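Local coordinates for protein SSD1 (Saccharomyces cerevisiae S288C, PDB 7AM1) that binds mRNA untranslated regions and represses translation as a non-enzymatic member of the RNase II family, can suppress the lethality of SIT4 deletion and is implicated in G1 control, at residues Val499-Ala503 and Val548-Ile552; Val556-Glu562 and Ile656-Thr661; Val786-Thr790 and Arg811-Ile817. All blocks are in the same frame, centred on the assembly; numbering follows the deposited sequence. Where two conformers were deposited one is given.

Contact 1: residues Val499-Ala503 and Val548-Ile552; sequences VQEIA and VINEI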
ATOM      1  N   VAL A 499      -8.664   4.577  28.649  1.00 45.92           N
ATOM      2  CA  VAL A 499      -8.657   3.808  27.410  1.00 45.41           C
ATOM      3  C   VAL A 499      -7.276   3.845  26.774  1.00 42.98           C
ATOM      4  O   VAL A 499      -6.764   2.821  26.304  1.00 40.54           O
ATOM      5  CB  VAL A 499      -9.730   4.339  26.440  1.00 46.77           C
ATOM      6  CG1 VAL A 499      -9.627   3.630  25.106  1.00 46.99           C
ATOM      7  CG2 VAL A 499     -11.118   4.162  27.024  1.00 47.45           C
ATOM      8  N   GLN A 500      -6.645   5.022  26.757  1.00 43.80           N
ATOM      9  CA  GLN A 500      -5.309   5.133  26.183  1.00 43.17           C
ATOM     10  C   GLN A 500      -4.319   4.258  26.941  1.00 43.18           C
ATOM     11  O   GLN A 500      -3.524   3.533  26.333  1.00 43.14           O
ATOM     12  CB  GLN A 500      -4.846   6.591  26.184  1.00 44.03           C
ATOM     13  CG  GLN A 500      -3.370   6.764  25.844  1.00 45.28           C
ATOM     14  CD  GLN A 500      -2.960   8.214  25.681  1.00 47.39           C
ATOM     15  OE1 GLN A 500      -3.793   9.120  25.715  1.00 47.30           O
ATOM     16  NE2 GLN A 500      -1.665   8.441  25.496  1.00 49.15           N
ATOM     17  N   GLU A 501      -4.361   4.295  28.274  1.00 44.42           N
ATOM     18  CA  GLU A 501      -3.409   3.499  29.039  1.00 46.81           C
ATOM     19  C   GLU A 501      -3.658   2.011  28.839  1.00 45.02           C
ATOM     20  O   GLU A 501      -2.706   1.222  28.841  1.00 45.71           O
ATOM     21  CB  GLU A 501      -3.469   3.867  30.521  1.00 53.38           C
ATOM     22  CG  GLU A 501      -2.553   3.017  31.393  1.00 59.72           C
ATOM     23  CD  GLU A 501      -1.109   3.014  30.918  1.00 64.62           C
ATOM     24  OE1 GLU A 501      -0.420   1.989  31.119  1.00 66.48           O
ATOM     25  OE2 GLU A 501      -0.666   4.025  30.330  1.00 66.10           O
ATOM     26  N   ILE A 502      -4.916   1.607  28.662  1.00 43.52           N
ATOM     27  CA  ILE A 502      -5.202   0.212  28.342  1.00 41.85           C
ATOM     28  C   ILE A 502      -4.633  -0.143  26.973  1.00 41.47           C
ATOM     29  O   ILE A 502      -3.953  -1.162  26.811  1.00 41.43           O
ATOM     30  CB  ILE A 502      -6.716  -0.057  28.409  1.00 41.60           C
ATOM     31  CG1 ILE A 502      -7.212   0.057  29.850  1.00 42.44           C
ATOM     32  CG2 ILE A 502      -7.039  -1.439  27.840  1.00 41.43           C
ATOM     33  CD1 ILE A 502      -8.719   0.092  29.968  1.00 42.81           C
ATOM     34  N   ALA A 503      -4.889   0.699  25.971  1.00 41.02           N
ATOM     35  CA  ALA A 503      -4.305   0.466  24.656  1.00 39.13           C
ATOM     36  C   ALA A 503      -2.787   0.384  24.744  1.00 40.37           C
ATOM     37  O   ALA A 503      -2.168  -0.474  24.105  1.00 40.39           O
ATOM     38  CB  ALA A 503      -4.726   1.568  23.686  1.00 36.33           C
ATOM     39  N   VAL A 548      -4.522   4.375  19.404  1.00 36.60           N
ATOM     40  CA  VAL A 548      -5.190   3.835  20.587  1.00 37.27           C
ATOM     41  C   VAL A 548      -6.251   2.821  20.180  1.00 35.99           C
ATOM     42  O   VAL A 548      -6.259   1.675  20.647  1.00 35.23           O
ATOM     43  CB  VAL A 548      -5.800   4.973  21.428  1.00 39.32           C
ATOM     44  CG1 VAL A 548      -6.782   4.417  22.453  1.00 39.74           C
ATOM     45  CG2 VAL A 548      -4.716   5.758  22.129  1.00 39.35           C
ATOM     46  N   ILE A 549      -7.170   3.232  19.304  1.00 34.34           N
ATOM     47  CA  ILE A 549      -8.231   2.334  18.873  1.00 34.78           C
ATOM     48  C   ILE A 549      -7.656   1.177  18.066  1.00 34.28           C
ATOM     49  O   ILE A 549      -8.161   0.052  18.145  1.00 33.99           O
ATOM     50  CB  ILE A 549      -9.294   3.108  18.067  1.00 35.89           C
ATOM     51  CG1 ILE A 549      -9.910   4.233  18.914  1.00 37.55           C
ATOM     52  CG2 ILE A 549     -10.352   2.159  17.515  1.00 36.54           C
ATOM     53  CD1 ILE A 549     -10.572   3.787  20.221  1.00 38.34           C
ATOM     54  N   ASN A 550      -6.596   1.425  17.283  1.00 33.88           N
ATOM     55  CA  ASN A 550      -6.022   0.372  16.446  1.00 34.14           C
ATOM     56  C   ASN A 550      -5.373  -0.719  17.293  1.00 33.34           C
ATOM     57  O   ASN A 550      -5.473  -1.908  16.965  1.00 31.06           O
ATOM     58  CB  ASN A 550      -5.001   0.965  15.463  1.00 34.62           C
ATOM     59  CG  ASN A 550      -4.660   0.010  14.304  1.00 35.46           C
ATOM     60  OD1 ASN A 550      -5.527  -0.701  13.785  1.00 33.74           O
ATOM     61  ND2 ASN A 550      -3.392   0.001  13.896  1.00 34.77           N
ATOM     62  N   GLU A 551      -4.696  -0.347  18.382  1.00 32.23           N
ATOM     63  CA  GLU A 551      -4.071  -1.377  19.207  1.00 35.88           C
ATOM     64  C   GLU A 551      -5.115  -2.163  19.990  1.00 35.77           C
ATOM     65  O   GLU A 551      -4.910  -3.348  20.278  1.00 37.02           O
ATOM     66  CB  GLU A 551      -3.037  -0.762  20.146  1.00 38.05           C
ATOM     67  CG  GLU A 551      -1.724  -0.396  19.454  1.00 39.69           C
ATOM     68  CD  GLU A 551      -0.972  -1.612  18.922  1.00 41.31           C
ATOM     69  OE1 GLU A 551      -1.027  -2.684  19.566  1.00 40.99           O
ATOM     70  OE2 GLU A 551      -0.330  -1.496  17.851  1.00 42.95           O
ATOM     71  N   ILE A 552      -6.242  -1.536  20.327  1.00 38.13           N
ATOM     72  CA  ILE A 552      -7.333  -2.286  20.941  1.00 38.73           C
ATOM     73  C   ILE A 552      -7.932  -3.264  19.938  1.00 37.82           C
ATOM     74  O   ILE A 552      -8.206  -4.420  20.274  1.00 38.10           O
ATOM     75  CB  ILE A 552      -8.390  -1.324  21.518  1.00 38.52           C
ATOM     76  CG1 ILE A 552      -7.844  -0.644  22.780  1.00 39.33           C
ATOM     77  CG2 ILE A 552      -9.689  -2.069  21.833  1.00 39.56           C
ATOM     78  CD1 ILE A 552      -8.671   0.533  23.253  1.00 39.54           C
TER
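Two helices of the RNB domain cross here at 50°, their short segments 8.9 Å apart on axis, and no hydrogen bond joins them. Start at Val548, where the backbones come closest: its CA lies 5.4 Å from Ala503 CA. Val548 O sits 3.4 Å from Ala503 CB, so the methyl of Ala503 meets this carbonyl directly. Val548 CG1 is 3.7 Å from Ala503 CB and 4.0 Å from Val499 CG1, while CG2 lies 4.1 Å from Gln500 CG, the aliphatic part of that side chain. Glu551, nearly one turn on, turns CB to within 4.1 Å of Ala503 O, but its carboxylate leads off to salt bridges with Arg554 and Arg510. Ile552 closes the apolar patch: Ile552 CD1 lies 3.7 Å from Val499 CG1, and its CG1 lies 3.9 Å from Ala503 CB. Val548 and Ile552, four residues apart, thus both touch the Ala503 methyl. The pair of helices, 495-510 and 544-568, packs on the RNB beta-sheet: Val499 and Ile502 touch Val382, and Ile552 reaches Leu380 and Cys394 on strands 378-384 and 389-397, while helix 480-488 brings Leu487 against Gln500 and Val548.

Contact 2: residues Val556-Glu562 and Ile656-Thr661; sequences VNSTVAE and IYTHFT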
ATOM      1  N   VAL A 556      -8.307  -7.334  19.992  1.00 34.92           N
ATOM      2  CA  VAL A 556      -9.583  -8.004  19.758  1.00 35.16           C
ATOM      3  C   VAL A 556      -9.443  -9.041  18.650  1.00 34.98           C
ATOM      4  O   VAL A 556      -9.853 -10.196  18.803  1.00 35.91           O
ATOM      5  CB  VAL A 556     -10.677  -6.973  19.426  1.00 37.04           C
ATOM      6  CG1 VAL A 556     -11.943  -7.671  18.961  1.00 36.80           C
ATOM      7  CG2 VAL A 556     -10.953  -6.078  20.634  1.00 38.87           C
ATOM      8  N   ASN A 557      -8.859  -8.646  17.517  1.00 34.72           N
ATOM      9  CA  ASN A 557      -8.679  -9.586  16.415  1.00 35.80           C
ATOM     10  C   ASN A 557      -7.835 -10.778  16.846  1.00 37.84           C
ATOM     11  O   ASN A 557      -8.083 -11.912  16.423  1.00 38.90           O
ATOM     12  CB  ASN A 557      -8.020  -8.892  15.224  1.00 33.95           C
ATOM     13  CG  ASN A 557      -8.960  -7.964  14.486  1.00 34.16           C
ATOM     14  OD1 ASN A 557     -10.156  -8.229  14.365  1.00 34.83           O
ATOM     15  ND2 ASN A 557      -8.413  -6.880  13.956  1.00 34.18           N
ATOM     16  N   SER A 558      -6.806 -10.529  17.660  1.00 38.72           N
ATOM     17  CA  SER A 558      -5.978 -11.611  18.178  1.00 41.30           C
ATOM     18  C   SER A 558      -6.806 -12.583  19.009  1.00 40.00           C
ATOM     19  O   SER A 558      -6.654 -13.806  18.893  1.00 39.15           O
ATOM     20  CB  SER A 558      -4.842 -11.022  19.016  1.00 46.42           C
ATOM     21  OG  SER A 558      -4.094 -12.038  19.654  1.00 49.94           O
ATOM     22  N   THR A 559      -7.684 -12.051  19.860  1.00 38.35           N
ATOM     23  CA  THR A 559      -8.507 -12.891  20.720  1.00 39.11           C
ATOM     24  C   THR A 559      -9.458 -13.748  19.902  1.00 38.33           C
ATOM     25  O   THR A 559      -9.633 -14.940  20.185  1.00 37.81           O
ATOM     26  CB  THR A 559      -9.282 -12.011  21.704  1.00 39.43           C
ATOM     27  OG1 THR A 559      -8.355 -11.369  22.589  1.00 41.35           O
ATOM     28  CG2 THR A 559     -10.287 -12.830  22.506  1.00 40.92           C
ATOM     29  N   VAL A 560     -10.087 -13.154  18.889  1.00 37.38           N
ATOM     30  CA  VAL A 560     -11.032 -13.893  18.065  1.00 39.07           C
ATOM     31  C   VAL A 560     -10.313 -14.979  17.273  1.00 39.90           C
ATOM     32  O   VAL A 560     -10.804 -16.111  17.168  1.00 39.87           O
ATOM     33  CB  VAL A 560     -11.800 -12.917  17.157  1.00 39.35           C
ATOM     34  CG1 VAL A 560     -12.628 -13.663  16.123  1.00 41.21           C
ATOM     35  CG2 VAL A 560     -12.695 -12.018  18.011  1.00 37.89           C
ATOM     36  N   ALA A 561      -9.132 -14.666  16.728  1.00 38.64           N
ATOM     37  CA  ALA A 561      -8.359 -15.665  15.993  1.00 39.07           C
ATOM     38  C   ALA A 561      -8.043 -16.870  16.870  1.00 42.02           C
ATOM     39  O   ALA A 561      -8.188 -18.021  16.441  1.00 42.78           O
ATOM     40  CB  ALA A 561      -7.065 -15.047  15.460  1.00 39.09           C
ATOM     41  N   GLU A 562      -7.585 -16.623  18.101  1.00 42.78           N
ATOM     42  CA  GLU A 562      -7.277 -17.710  19.026  1.00 44.99           C
ATOM     43  C   GLU A 562      -8.513 -18.551  19.311  1.00 43.15           C
ATOM     44  O   GLU A 562      -8.443 -19.786  19.355  1.00 41.55           O
ATOM     45  CB  GLU A 562      -6.713 -17.125  20.324  1.00 49.90           C
ATOM     46  CG  GLU A 562      -5.339 -16.491  20.160  1.00 55.56           C
ATOM     47  CD  GLU A 562      -4.875 -15.718  21.390  1.00 61.76           C
ATOM     48  OE1 GLU A 562      -5.668 -15.566  22.342  1.00 64.11           O
ATOM     49  OE2 GLU A 562      -3.720 -15.237  21.386  1.00 63.98           O
ATOM     50  N   ILE A 656      -0.819 -15.540  15.986  1.00 39.17           N
ATOM     51  CA  ILE A 656      -2.015 -15.882  15.228  1.00 38.50           C
ATOM     52  C   ILE A 656      -2.851 -14.617  15.121  1.00 36.47           C
ATOM     53  O   ILE A 656      -2.786 -13.738  15.986  1.00 36.29           O
ATOM     54  CB  ILE A 656      -2.785 -17.046  15.901  1.00 40.13           C
ATOM     55  CG1 ILE A 656      -3.818 -17.648  14.943  1.00 39.28           C
ATOM     56  CG2 ILE A 656      -3.466 -16.576  17.184  1.00 40.78           C
ATOM     57  CD1 ILE A 656      -4.398 -18.975  15.440  1.00 39.29           C
ATOM     58  N   TYR A 657      -3.619 -14.511  14.044  1.00 36.03           N
ATOM     59  CA  TYR A 657      -4.362 -13.288  13.783  1.00 34.79           C
ATOM     60  C   TYR A 657      -5.493 -13.608  12.820  1.00 36.17           C
ATOM     61  O   TYR A 657      -5.482 -14.634  12.135  1.00 39.07           O
ATOM     62  CB  TYR A 657      -3.436 -12.195  13.217  1.00 33.33           C
ATOM     63  CG  TYR A 657      -3.957 -10.779  13.348  1.00 33.06           C
ATOM     64  CD1 TYR A 657      -4.178 -10.216  14.604  1.00 35.18           C
ATOM     65  CD2 TYR A 657      -4.184  -9.986  12.226  1.00 33.46           C
ATOM     66  CE1 TYR A 657      -4.648  -8.929  14.739  1.00 34.95           C
ATOM     67  CE2 TYR A 657      -4.652  -8.687  12.354  1.00 33.21           C
ATOM     68  CZ  TYR A 657      -4.880  -8.166  13.619  1.00 33.84           C
ATOM     69  OH  TYR A 657      -5.345  -6.877  13.772  1.00 33.32           O
ATOM     70  N   THR A 658      -6.478 -12.717  12.795  1.00 34.62           N
ATOM     71  CA  THR A 658      -7.515 -12.726  11.775  1.00 35.08           C
ATOM     72  C   THR A 658      -8.154 -11.344  11.746  1.00 33.97           C
ATOM     73  O   THR A 658      -7.708 -10.420  12.437  1.00 34.36           O
ATOM     74  CB  THR A 658      -8.564 -13.818  12.019  1.00 37.83           C
ATOM     75  OG1 THR A 658      -9.412 -13.909  10.864  1.00 39.05           O
ATOM     76  CG2 THR A 658      -9.417 -13.509  13.240  1.00 39.36           C
ATOM     77  N   HIS A 659      -9.212 -11.205  10.953  1.00 33.99           N
ATOM     78  CA  HIS A 659      -9.915  -9.939  10.793  1.00 34.09           C
ATOM     79  C   HIS A 659     -11.362 -10.095  11.230  1.00 35.88           C
ATOM     80  O   HIS A 659     -12.121 -10.870  10.635  1.00 35.84           O
ATOM     81  CB  HIS A 659      -9.829  -9.445   9.350  1.00 32.49           C
ATOM     82  CG  HIS A 659      -8.608  -8.628   9.077  1.00 32.43           C
ATOM     83  ND1 HIS A 659      -8.322  -8.116   7.831  1.00 30.59           N
ATOM     84  CD2 HIS A 659      -7.605  -8.220   9.891  1.00 32.02           C
ATOM     85  CE1 HIS A 659      -7.187  -7.443   7.885  1.00 32.08           C
ATOM     86  NE2 HIS A 659      -6.735  -7.484   9.126  1.00 30.69           N
ATOM     87  N   PHE A 660     -11.732  -9.338  12.262  1.00 38.01           N
ATOM     88  CA  PHE A 660     -13.041  -9.400  12.897  1.00 37.64           C
ATOM     89  C   PHE A 660     -13.653  -8.027  13.134  1.00 36.24           C
ATOM     90  O   PHE A 660     -14.885  -7.936  13.211  1.00 36.38           O
ATOM     91  CB  PHE A 660     -12.914 -10.163  14.232  1.00 37.67           C
ATOM     92  CG  PHE A 660     -14.040  -9.939  15.213  1.00 40.36           C
ATOM     93  CD1 PHE A 660     -15.141 -10.784  15.233  1.00 42.75           C
ATOM     94  CD2 PHE A 660     -13.964  -8.928  16.160  1.00 40.97           C
ATOM     95  CE1 PHE A 660     -16.164 -10.598  16.154  1.00 45.18           C
ATOM     96  CE2 PHE A 660     -14.985  -8.736  17.083  1.00 43.37           C
ATOM     97  CZ  PHE A 660     -16.084  -9.574  17.080  1.00 45.13           C
ATOM     98  N   THR A 661     -12.853  -6.956  13.166  1.00 35.52           N
ATOM     99  CA  THR A 661     -13.276  -5.664  13.692  1.00 36.26           C
ATOM    100  C   THR A 661     -13.835  -4.699  12.648  1.00 37.96           C
ATOM    101  O   THR A 661     -14.167  -3.564  13.006  1.00 38.86           O
ATOM    102  CB  THR A 661     -12.097  -4.973  14.412  1.00 37.67           C
ATOM    103  OG1 THR A 661     -10.912  -5.058  13.603  1.00 39.22           O
ATOM    104  CG2 THR A 661     -11.828  -5.604  15.785  1.00 37.15           C
TER
HETATM  105  O   HOH W   1      -2.324 -13.445  18.658  1.00 36.68           O
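Asn557 ties a helix to an extended loop with both ends of its amide. Asn557 OD1 accepts from Phe660 N at 2.9 Å, while its ND2 donates to Tyr657 OH and to Thr661 OG1, each at 3.1 Å, so one buried side chain holds three residues of the loop. Thr658 O, 3.2 Å from Asn557 CB, is buried with no polar partner in the model; the Thr658 hydroxyl bonds to Leu573 O. Within the RNB domain the three Asn557 bonds join 656-661, on the way to helix 668-681, to the long helix 544-568. The CA-to-CB bond of His659 points away from that helix, and its ring nitrogens bond to Tyr636 and Asp529. At the other end a water bridges the segments, 2.5 Å from Ser558 OG and donating to Ile656 O at 2.7 Å. Carbon contacts run along the whole interface: Val560 CG2 makes a CH-pi contact 3.8 Å from the Phe660 ring centroid, over its face, Ala561 CB lies 3.6 Å from Thr658 CG2, and Glu562 CG meets Ile656 CG2 at 3.5 Å.

Contact 3: residues Val786-Thr790 and Arg811-Ile817; sequences VDSAT and RSTAAEI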
ATOM      1  N   VAL A 786      25.314  25.999 -14.036  1.00 48.38           N
ATOM      2  CA  VAL A 786      24.186  25.427 -14.765  1.00 45.22           C
ATOM      3  C   VAL A 786      23.098  25.042 -13.769  1.00 43.36           C
ATOM      4  O   VAL A 786      23.294  24.155 -12.930  1.00 43.73           O
ATOM      5  CB  VAL A 786      24.623  24.219 -15.612  1.00 43.62           C
ATOM      6  CG1 VAL A 786      23.443  23.653 -16.395  1.00 42.36           C
ATOM      7  CG2 VAL A 786      25.748  24.625 -16.559  1.00 44.96           C
ATOM      8  N   ASP A 787      21.942  25.694 -13.875  1.00 41.90           N
ATOM      9  CA  ASP A 787      20.845  25.461 -12.941  1.00 40.62           C
ATOM     10  C   ASP A 787      20.175  24.124 -13.248  1.00 38.11           C
ATOM     11  O   ASP A 787      19.738  23.885 -14.381  1.00 36.90           O
ATOM     12  CB  ASP A 787      19.839  26.607 -13.026  1.00 41.46           C
ATOM     13  CG  ASP A 787      18.807  26.577 -11.903  1.00 41.83           C
ATOM     14  OD1 ASP A 787      18.761  25.589 -11.139  1.00 41.54           O
ATOM     15  OD2 ASP A 787      18.038  27.554 -11.789  1.00 42.37           O
ATOM     16  N   SER A 788      20.112  23.248 -12.235  1.00 37.47           N
ATOM     17  CA  SER A 788      19.434  21.964 -12.384  1.00 38.49           C
ATOM     18  C   SER A 788      17.950  22.149 -12.650  1.00 39.56           C
ATOM     19  O   SER A 788      17.318  21.294 -13.282  1.00 40.20           O
ATOM     20  CB  SER A 788      19.599  21.116 -11.117  1.00 40.19           C
ATOM     21  OG  SER A 788      20.953  20.802 -10.865  1.00 42.76           O
ATOM     22  N   ALA A 789      17.368  23.233 -12.133  1.00 39.54           N
ATOM     23  CA  ALA A 789      15.932  23.439 -12.265  1.00 40.51           C
ATOM     24  C   ALA A 789      15.525  23.585 -13.722  1.00 41.89           C
ATOM     25  O   ALA A 789      14.401  23.241 -14.087  1.00 42.10           O
ATOM     26  CB  ALA A 789      15.498  24.665 -11.462  1.00 41.79           C
ATOM     27  N   THR A 790      16.411  24.100 -14.564  1.00 43.40           N
ATOM     28  CA  THR A 790      16.079  24.372 -15.956  1.00 43.88           C
ATOM     29  C   THR A 790      16.902  23.526 -16.920  1.00 45.04           C
ATOM     30  O   THR A 790      16.809  23.722 -18.137  1.00 46.65           O
ATOM     31  CB  THR A 790      16.272  25.862 -16.254  1.00 42.37           C
ATOM     32  OG1 THR A 790      17.619  26.234 -15.943  1.00 42.64           O
ATOM     33  CG2 THR A 790      15.314  26.711 -15.418  1.00 40.87           C
ATOM     34  N   ARG A 811       9.712  25.469 -16.317  0.61 43.14           N
ATOM     35  CA  ARG A 811      10.427  25.452 -15.049  0.61 43.79           C
ATOM     36  C   ARG A 811      11.098  26.799 -14.834  0.61 43.81           C
ATOM     37  O   ARG A 811      11.843  27.272 -15.700  0.61 43.84           O
ATOM     38  CB  ARG A 811      11.492  24.348 -14.998  0.61 45.20           C
ATOM     39  CG  ARG A 811      10.968  22.959 -14.678  0.61 46.63           C
ATOM     40  CD  ARG A 811      10.578  22.211 -15.930  0.61 47.31           C
ATOM     41  NE  ARG A 811      10.661  20.769 -15.729  0.61 47.49           N
ATOM     42  CZ  ARG A 811      10.431  19.867 -16.676  0.61 44.95           C
ATOM     43  NH1 ARG A 811      10.100  20.256 -17.900  0.61 45.17           N
ATOM     44  NH2 ARG A 811      10.534  18.573 -16.393  0.61 42.62           N
ATOM     45  N   SER A 812      10.842  27.405 -13.682  1.00 43.18           N
ATOM     46  CA  SER A 812      11.525  28.624 -13.275  1.00 45.00           C
ATOM     47  C   SER A 812      12.945  28.304 -12.803  1.00 42.47           C
ATOM     48  O   SER A 812      13.331  27.143 -12.654  1.00 41.30           O
ATOM     49  CB  SER A 812      10.767  29.316 -12.147  1.00 47.93           C
ATOM     50  OG  SER A 812      10.941  28.595 -10.940  1.00 49.97           O
ATOM     51  N   THR A 813      13.740  29.350 -12.589  1.00 41.61           N
ATOM     52  CA  THR A 813      15.063  29.135 -12.028  1.00 42.59           C
ATOM     53  C   THR A 813      14.942  28.732 -10.555  1.00 43.85           C
ATOM     54  O   THR A 813      13.947  29.024  -9.884  1.00 43.51           O
ATOM     55  CB  THR A 813      15.911  30.402 -12.104  1.00 44.34           C
ATOM     56  OG1 THR A 813      15.359  31.374 -11.206  1.00 43.01           O
ATOM     57  CG2 THR A 813      15.949  30.969 -13.522  1.00 47.59           C
ATOM     58  N   ALA A 814      15.990  28.077 -10.045  1.00 46.26           N
ATOM     59  CA  ALA A 814      16.001  27.674  -8.640  1.00 46.41           C
ATOM     60  C   ALA A 814      15.855  28.875  -7.713  1.00 46.95           C
ATOM     61  O   ALA A 814      15.179  28.795  -6.678  1.00 45.50           O
ATOM     62  CB  ALA A 814      17.290  26.912  -8.319  1.00 46.61           C
ATOM     63  N   ALA A 815      16.500  29.992  -8.057  1.00 45.44           N
ATOM     64  CA  ALA A 815      16.426  31.183  -7.218  1.00 46.93           C
ATOM     65  C   ALA A 815      14.987  31.655  -7.048  1.00 47.21           C
ATOM     66  O   ALA A 815      14.582  32.038  -5.945  1.00 46.36           O
ATOM     67  CB  ALA A 815      17.289  32.297  -7.813  1.00 47.25           C
ATOM     68  N   GLU A 816      14.197  31.632  -8.124  1.00 49.64           N
ATOM     69  CA  GLU A 816      12.808  32.068  -8.020  1.00 50.25           C
ATOM     70  C   GLU A 816      12.023  31.184  -7.055  1.00 49.20           C
ATOM     71  O   GLU A 816      11.211  31.685  -6.267  1.00 50.08           O
ATOM     72  CB  GLU A 816      12.154  32.074  -9.403  1.00 50.24           C
ATOM     73  CG  GLU A 816      12.710  33.130 -10.361  1.00 52.31           C
ATOM     74  N   ILE A 817      12.253  29.867  -7.103  1.00 46.70           N
ATOM     75  CA  ILE A 817      11.555  28.939  -6.213  1.00 45.30           C
ATOM     76  C   ILE A 817      11.930  29.207  -4.765  1.00 44.04           C
ATOM     77  O   ILE A 817      11.077  29.206  -3.869  1.00 44.49           O
ATOM     78  CB  ILE A 817      11.888  27.482  -6.576  1.00 46.06           C
ATOM     79  CG1 ILE A 817      11.494  27.162  -8.005  1.00 49.03           C
ATOM     80  CG2 ILE A 817      11.183  26.517  -5.610  1.00 44.61           C
ATOM     81  CD1 ILE A 817      12.413  26.149  -8.614  1.00 50.67           C
TER
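One carboxylate accepts from two backbone amides here: Asp787 OD1 takes Ala789 N at 2.9 Å, while Asp787 OD2 takes Ala814 N across the contact at 2.7 Å and nearly straight, 174° at the hydrogen. The first bond makes an Asx turn; the second fastens that turn to the start of helix 814-827. Thr813 is the N-cap of this helix, Thr813 OG1 weakly accepting from Glu816 N at 3.3 Å, while the Ala814 amide, the first of the helix, donates to Asp787. Both segments fall in the C-terminal region of the DIS3L2 type, which belongs to the OB clan, and they pack beside strand 888-896, where Leu892 touches Ser788, Ala789 and Ile817. Next to the carboxylate, Ala789 CB fits against the chain entering the helix, 3.5 Å from Ser812 O and 4.3 Å from Ala814 CB. Arg811 turns its guanidinium away to a salt bridge with Glu896, yet Arg811 CB stays 3.2 Å from Ala789 O. Thr790, which is exposed, brings its CG2 to 3.4 Å from Ser812 O.

How the contacts relate
Contacts 1 and 2 are both buried in the RNB domain and share helix 544-568, their centres 16 Å apart: the helix meets another helix first, then a loop. The chemistry changes along it, from apolar packing with no cross-segment hydrogen bond in contact 1 to a buried amide network, a water bridge and a CH-pi contact in contact 2, where the irregular loop has backbone groups not used in helical hydrogen bonding, such as Phe660 N. Contact 3, in the C-terminal region about 48 Å from contact 1 and 54 Å from contact 2 between centres, is only partly buried; its one hydrogen bond across the segments runs from a helix's first amide to a carboxylate.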